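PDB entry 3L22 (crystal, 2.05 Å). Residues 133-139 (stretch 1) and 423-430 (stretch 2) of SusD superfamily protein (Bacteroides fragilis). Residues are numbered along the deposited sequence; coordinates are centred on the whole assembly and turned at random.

Stretch 1, residues 133-139: NLYPTPY
Stretch 2 (423-430) KYTWPIPQ

Two segments of one chain, nearly 300 residues apart in sequence, meet where Tyr135 CA lies 5.0 Å from Trp426 CA, burying 477 Å² in all. Contacts pair Tyr135 with Trp426, Pro136 and Thr137 with Thr425, and Pro138 with Tyr424, so numbering rises in one stretch as it falls in the other. Stretch 1 has no regular helix or strand; stretch 2 leaves a 3-10 turn at Tyr424 and runs extended from Thr425 (phi/psi -117/166) to Pro429 (-75/158), which occupies the N-cap position just before a helix. A single hydrogen bond joins them: Trp426 N donates to Leu134 O at 2.9 Å, nearly straight at 169°.

Beside that bond, the side chains of Trp426 and Leu134 pack together. With CA-to-CB toward stretch 1 and chi1 -80° (m), chi2 12°, the indole offers a face to Leu134, whose m,t rotamer (-68°, 165°) places CD2 4.0 Å from the centroid of the six-membered ring, 12° off its normal; CD1 reaches Trp426 CZ3 at 3.9 Å. Tyr135 (-89/-40) points CA-to-CB away overall, but chi1 -62° (m) and chi2 -79° bring its ring back along stretch 2. The edge of Trp426 is directed at the Tyr135 face in an offset edge-to-face pair, centroids 6.0 Å apart, planes at 79°, with Tyr135 OH 3.6 Å from Trp426 CE3. The phenol is further packed by Tyr135 CE1 to Pro429 CD (3.8 Å) and Tyr135 CD1 to Ile428 CD1 (4.0 Å). Ile428 starts away, yet its m,m rotamer (-61°, -56°) returns CD1 to that ring. Pro427 O lies at the ring edge, 3.4 Å from Tyr135 CE1.

Thr425, chi1 64° (p), points toward stretch 1: CB is 3.4 Å from Tyr135 O, and CG2 is 3.4 Å from Pro136 O and 3.6 Å from Thr137 N, so its methyl packs against backbone. Beyond it Tyr424, chi1 -162° (t), chi2 71°, extends its ring edge to Pro138, CE2 to CD 3.6 Å; Pro138 is C-gamma endo.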

ATOM      1  N   ASN A 133      -8.077   5.516   0.455  1.00 13.04           N
ATOM      2  CA  ASN A 133      -6.946   6.443   0.425  1.00 12.98           C
ATOM      3  C   ASN A 133      -6.793   7.185  -0.902  1.00 13.34           C
ATOM      4  O   ASN A 133      -5.730   7.792  -1.154  1.00 14.25           O
ATOM      5  CB  ASN A 133      -5.668   5.682   0.780  1.00 13.31           C
ATOM      6  CG  ASN A 133      -5.549   5.413   2.263  1.00 13.89           C
ATOM      7  OD1 ASN A 133      -5.189   6.324   3.021  1.00 16.49           O
ATOM      8  ND2 ASN A 133      -5.872   4.182   2.696  1.00 14.86           N
ATOM      9  N   LEU A 134      -7.871   7.218  -1.700  1.00 13.25           N
ATOM     10  CA  LEU A 134      -7.940   7.997  -2.949  1.00 13.24           C
ATOM     11  C   LEU A 134      -9.166   8.921  -3.037  1.00 13.72           C
ATOM     12  O   LEU A 134      -9.022  10.102  -3.352  1.00 14.54           O
ATOM     13  CB  LEU A 134      -7.895   7.082  -4.169  1.00 12.44           C
ATOM     14  CG  LEU A 134      -6.551   6.370  -4.381  1.00 14.00           C
ATOM     15  CD1 LEU A 134      -6.699   5.203  -5.376  1.00  9.89           C
ATOM     16  CD2 LEU A 134      -5.470   7.395  -4.807  1.00 14.08           C
ATOM     17  N   TYR A 135     -10.348   8.402  -2.725  1.00 13.15           N
ATOM     18  CA  TYR A 135     -11.606   9.094  -2.989  1.00 14.17           C
ATOM     19  C   TYR A 135     -12.118  10.036  -1.872  1.00 14.22           C
ATOM     20  O   TYR A 135     -12.555  11.111  -2.177  1.00 14.55           O
ATOM     21  CB  TYR A 135     -12.654   8.068  -3.450  1.00 14.16           C
ATOM     22  CG  TYR A 135     -12.198   7.412  -4.745  1.00 15.15           C
ATOM     23  CD1 TYR A 135     -12.351   8.071  -5.982  1.00 15.30           C
ATOM     24  CD2 TYR A 135     -11.562   6.174  -4.744  1.00 14.27           C
ATOM     25  CE1 TYR A 135     -11.895   7.495  -7.184  1.00 14.76           C
ATOM     26  CE2 TYR A 135     -11.087   5.607  -5.946  1.00 14.09           C
ATOM     27  CZ  TYR A 135     -11.263   6.255  -7.150  1.00 14.26           C
ATOM     28  OH  TYR A 135     -10.821   5.659  -8.310  1.00 14.61           O
ATOM     29  N   PRO A 136     -12.005   9.660  -0.585  1.00 14.38           N
ATOM     30  CA  PRO A 136     -12.549  10.573   0.397  1.00 14.10           C
ATOM     31  C   PRO A 136     -11.499  11.486   1.007  1.00 14.00           C
ATOM     32  O   PRO A 136     -10.317  11.130   1.064  1.00 13.33           O
ATOM     33  CB  PRO A 136     -13.037   9.638   1.496  1.00 13.76           C
ATOM     34  CG  PRO A 136     -12.033   8.547   1.482  1.00 13.57           C
ATOM     35  CD  PRO A 136     -11.693   8.356   0.026  1.00 14.43           C
ATOM     36  N   THR A 137     -11.963  12.618   1.521  1.00 13.23           N
ATOM     37  CA  THR A 137     -11.191  13.365   2.485  1.00 13.60           C
ATOM     38  C   THR A 137     -10.793  12.410   3.612  1.00 13.88           C
ATOM     39  O   THR A 137     -11.631  11.601   4.031  1.00 14.01           O
ATOM     40  CB  THR A 137     -12.041  14.506   3.048  1.00 13.58           C
ATOM     41  OG1 THR A 137     -12.412  15.345   1.970  1.00 12.59           O
ATOM     42  CG2 THR A 137     -11.303  15.338   4.112  1.00 11.64           C
ATOM     43  N   PRO A 138      -9.546  12.497   4.112  1.00 14.50           N
ATOM     44  CA  PRO A 138      -9.121  11.576   5.156  1.00 14.54           C
ATOM     45  C   PRO A 138      -9.902  11.711   6.457  1.00 14.23           C
ATOM     46  O   PRO A 138     -10.408  12.765   6.811  1.00 13.86           O
ATOM     47  CB  PRO A 138      -7.642  11.946   5.380  1.00 14.76           C
ATOM     48  CG  PRO A 138      -7.544  13.353   4.929  1.00 14.30           C
ATOM     49  CD  PRO A 138      -8.428  13.379   3.726  1.00 15.17           C
ATOM     50  N   TYR A 139     -10.009  10.592   7.140  1.00 14.68           N
ATOM     51  CA  TYR A 139     -10.707  10.498   8.414  1.00 14.52           C
ATOM     52  C   TYR A 139     -10.192  11.526   9.415  1.00 14.31           C
ATOM     53  O   TYR A 139     -10.979  12.099  10.157  1.00 14.35           O
ATOM     54  CB  TYR A 139     -10.518   9.083   8.947  1.00 14.07           C
ATOM     55  CG  TYR A 139     -11.175   8.742  10.272  1.00 12.70           C
ATOM     56  CD1 TYR A 139     -10.607   9.160  11.471  1.00 15.22           C
ATOM     57  CD2 TYR A 139     -12.325   7.933  10.336  1.00 15.48           C
ATOM     58  CE1 TYR A 139     -11.167   8.834  12.693  1.00 15.33           C
ATOM     59  CE2 TYR A 139     -12.912   7.596  11.580  1.00 12.99           C
ATOM     60  CZ  TYR A 139     -12.289   8.023  12.738  1.00 14.96           C
ATOM     61  OH  TYR A 139     -12.772   7.716  13.963  1.00 18.20           O
ATOM     62  N   LYS A 423      -8.726  18.906  -5.596  1.00 16.98           N
ATOM     63  CA  LYS A 423      -7.740  17.941  -6.094  1.00 17.25           C
ATOM     64  C   LYS A 423      -6.916  17.208  -5.021  1.00 16.11           C
ATOM     65  O   LYS A 423      -5.989  16.446  -5.355  1.00 15.83           O
ATOM     66  CB  LYS A 423      -6.814  18.599  -7.134  1.00 17.88           C
ATOM     67  CG  LYS A 423      -7.522  19.118  -8.418  1.00 19.00           C
ATOM     68  CD  LYS A 423      -8.164  18.012  -9.230  1.00 21.09           C
ATOM     69  CE  LYS A 423      -8.861  18.515 -10.529  1.00 21.49           C
ATOM     70  NZ  LYS A 423      -9.704  17.342 -10.984  1.00 25.30           N
ATOM     71  N   TYR A 424      -7.245  17.407  -3.738  1.00 15.31           N
ATOM     72  CA  TYR A 424      -6.657  16.589  -2.688  1.00 15.05           C
ATOM     73  C   TYR A 424      -7.026  15.110  -2.882  1.00 15.33           C
ATOM     74  O   TYR A 424      -6.223  14.206  -2.569  1.00 15.55           O
ATOM     75  CB  TYR A 424      -7.138  17.044  -1.314  1.00 15.50           C
ATOM     76  CG  TYR A 424      -6.299  16.565  -0.133  1.00 14.36           C
ATOM     77  CD1 TYR A 424      -5.039  17.079   0.092  1.00 15.12           C
ATOM     78  CD2 TYR A 424      -6.792  15.670   0.793  1.00 15.46           C
ATOM     79  CE1 TYR A 424      -4.296  16.708   1.171  1.00 15.39           C
ATOM     80  CE2 TYR A 424      -6.024  15.290   1.915  1.00 15.75           C
ATOM     81  CZ  TYR A 424      -4.773  15.796   2.073  1.00 13.59           C
ATOM     82  OH  TYR A 424      -4.011  15.454   3.163  1.00 12.89           O
ATOM     83  N   THR A 425      -8.244  14.882  -3.369  1.00 14.93           N
ATOM     84  CA  THR A 425      -8.765  13.558  -3.587  1.00 15.18           C
ATOM     85  C   THR A 425      -9.039  13.355  -5.081  1.00 15.55           C
ATOM     86  O   THR A 425      -9.049  14.300  -5.862  1.00 15.83           O
ATOM     87  CB  THR A 425     -10.071  13.364  -2.834  1.00 14.63           C
ATOM     88  OG1 THR A 425     -11.043  14.272  -3.366  1.00 14.68           O
ATOM     89  CG2 THR A 425      -9.886  13.579  -1.311  1.00 13.54           C
ATOM     90  N   TRP A 426      -9.236  12.095  -5.446  1.00 14.53           N
ATOM     91  CA  TRP A 426      -9.691  11.725  -6.757  1.00 14.31           C
ATOM     92  C   TRP A 426     -11.227  11.815  -6.768  1.00 14.34           C
ATOM     93  O   TRP A 426     -11.867  11.478  -5.772  1.00 13.87           O
ATOM     94  CB  TRP A 426      -9.268  10.284  -7.036  1.00 14.45           C
ATOM     95  CG  TRP A 426      -7.854  10.095  -7.471  1.00 11.45           C
ATOM     96  CD1 TRP A 426      -6.831  11.010  -7.443  1.00 13.76           C
ATOM     97  CD2 TRP A 426      -7.315   8.912  -8.043  1.00 10.13           C
ATOM     98  NE1 TRP A 426      -5.687  10.451  -7.966  1.00 12.33           N
ATOM     99  CE2 TRP A 426      -5.966   9.168  -8.355  1.00 11.97           C
ATOM    100  CE3 TRP A 426      -7.854   7.662  -8.360  1.00 12.64           C
ATOM    101  CZ2 TRP A 426      -5.132   8.200  -8.928  1.00 12.73           C
ATOM    102  CZ3 TRP A 426      -7.003   6.687  -8.947  1.00 12.68           C
ATOM    103  CH2 TRP A 426      -5.683   6.971  -9.221  1.00 12.75           C
ATOM    104  N   PRO A 427     -11.814  12.270  -7.867  1.00 14.04           N
ATOM    105  CA  PRO A 427     -13.265  12.272  -7.938  1.00 14.61           C
ATOM    106  C   PRO A 427     -13.771  10.888  -8.356  1.00 14.45           C
ATOM    107  O   PRO A 427     -13.041  10.122  -8.996  1.00 14.72           O
ATOM    108  CB  PRO A 427     -13.547  13.301  -9.031  1.00 15.21           C
ATOM    109  CG  PRO A 427     -12.356  13.123  -9.989  1.00 15.58           C
ATOM    110  CD  PRO A 427     -11.194  12.844  -9.081  1.00 14.70           C
ATOM    111  N   ILE A 428     -15.016  10.575  -8.001  1.00 14.77           N
ATOM    112  CA  ILE A 428     -15.649   9.351  -8.428  1.00 15.02           C
ATOM    113  C   ILE A 428     -15.633   9.320  -9.965  1.00 14.84           C
ATOM    114  O   ILE A 428     -16.048  10.285 -10.578  1.00 13.47           O
ATOM    115  CB  ILE A 428     -17.108   9.225  -7.926  1.00 15.88           C
ATOM    116  CG1 ILE A 428     -17.179   9.231  -6.384  1.00 16.01           C
ATOM    117  CG2 ILE A 428     -17.738   7.948  -8.521  1.00 15.24           C
ATOM    118  CD1 ILE A 428     -16.334   8.162  -5.674  1.00 12.04           C
ATOM    119  N   PRO A 429     -15.114   8.223 -10.584  1.00 14.20           N
ATOM    120  CA  PRO A 429     -14.887   8.267 -12.034  1.00 14.75           C
ATOM    121  C   PRO A 429     -16.130   8.145 -12.868  1.00 13.88           C
ATOM    122  O   PRO A 429     -17.123   7.590 -12.418  1.00 13.88           O
ATOM    123  CB  PRO A 429     -13.987   7.045 -12.303  1.00 14.93           C
ATOM    124  CG  PRO A 429     -14.322   6.124 -11.178  1.00 15.42           C
ATOM    125  CD  PRO A 429     -14.484   7.041  -9.990  1.00 14.92           C
ATOM    126  N   GLN A 430     -16.038   8.621 -14.100  1.00 14.20           N
ATOM    127  CA  GLN A 430     -17.138   8.518 -15.070  1.00 14.79           C
ATOM    128  C   GLN A 430     -17.689   7.092 -15.246  1.00 14.60           C
ATOM    129  O   GLN A 430     -18.896   6.941 -15.429  1.00 13.86           O
ATOM    130  CB  GLN A 430     -16.696   9.064 -16.434  1.00 14.64           C
ATOM    131  CG  GLN A 430     -17.751   9.054 -17.565  1.00 16.91           C
ATOM    132  CD  GLN A 430     -18.952   9.981 -17.309  1.00 21.41           C
ATOM    133  OE1 GLN A 430     -19.050  10.661 -16.271  1.00 22.62           O
ATOM    134  NE2 GLN A 430     -19.865  10.021 -18.279  1.00 21.23           N
TER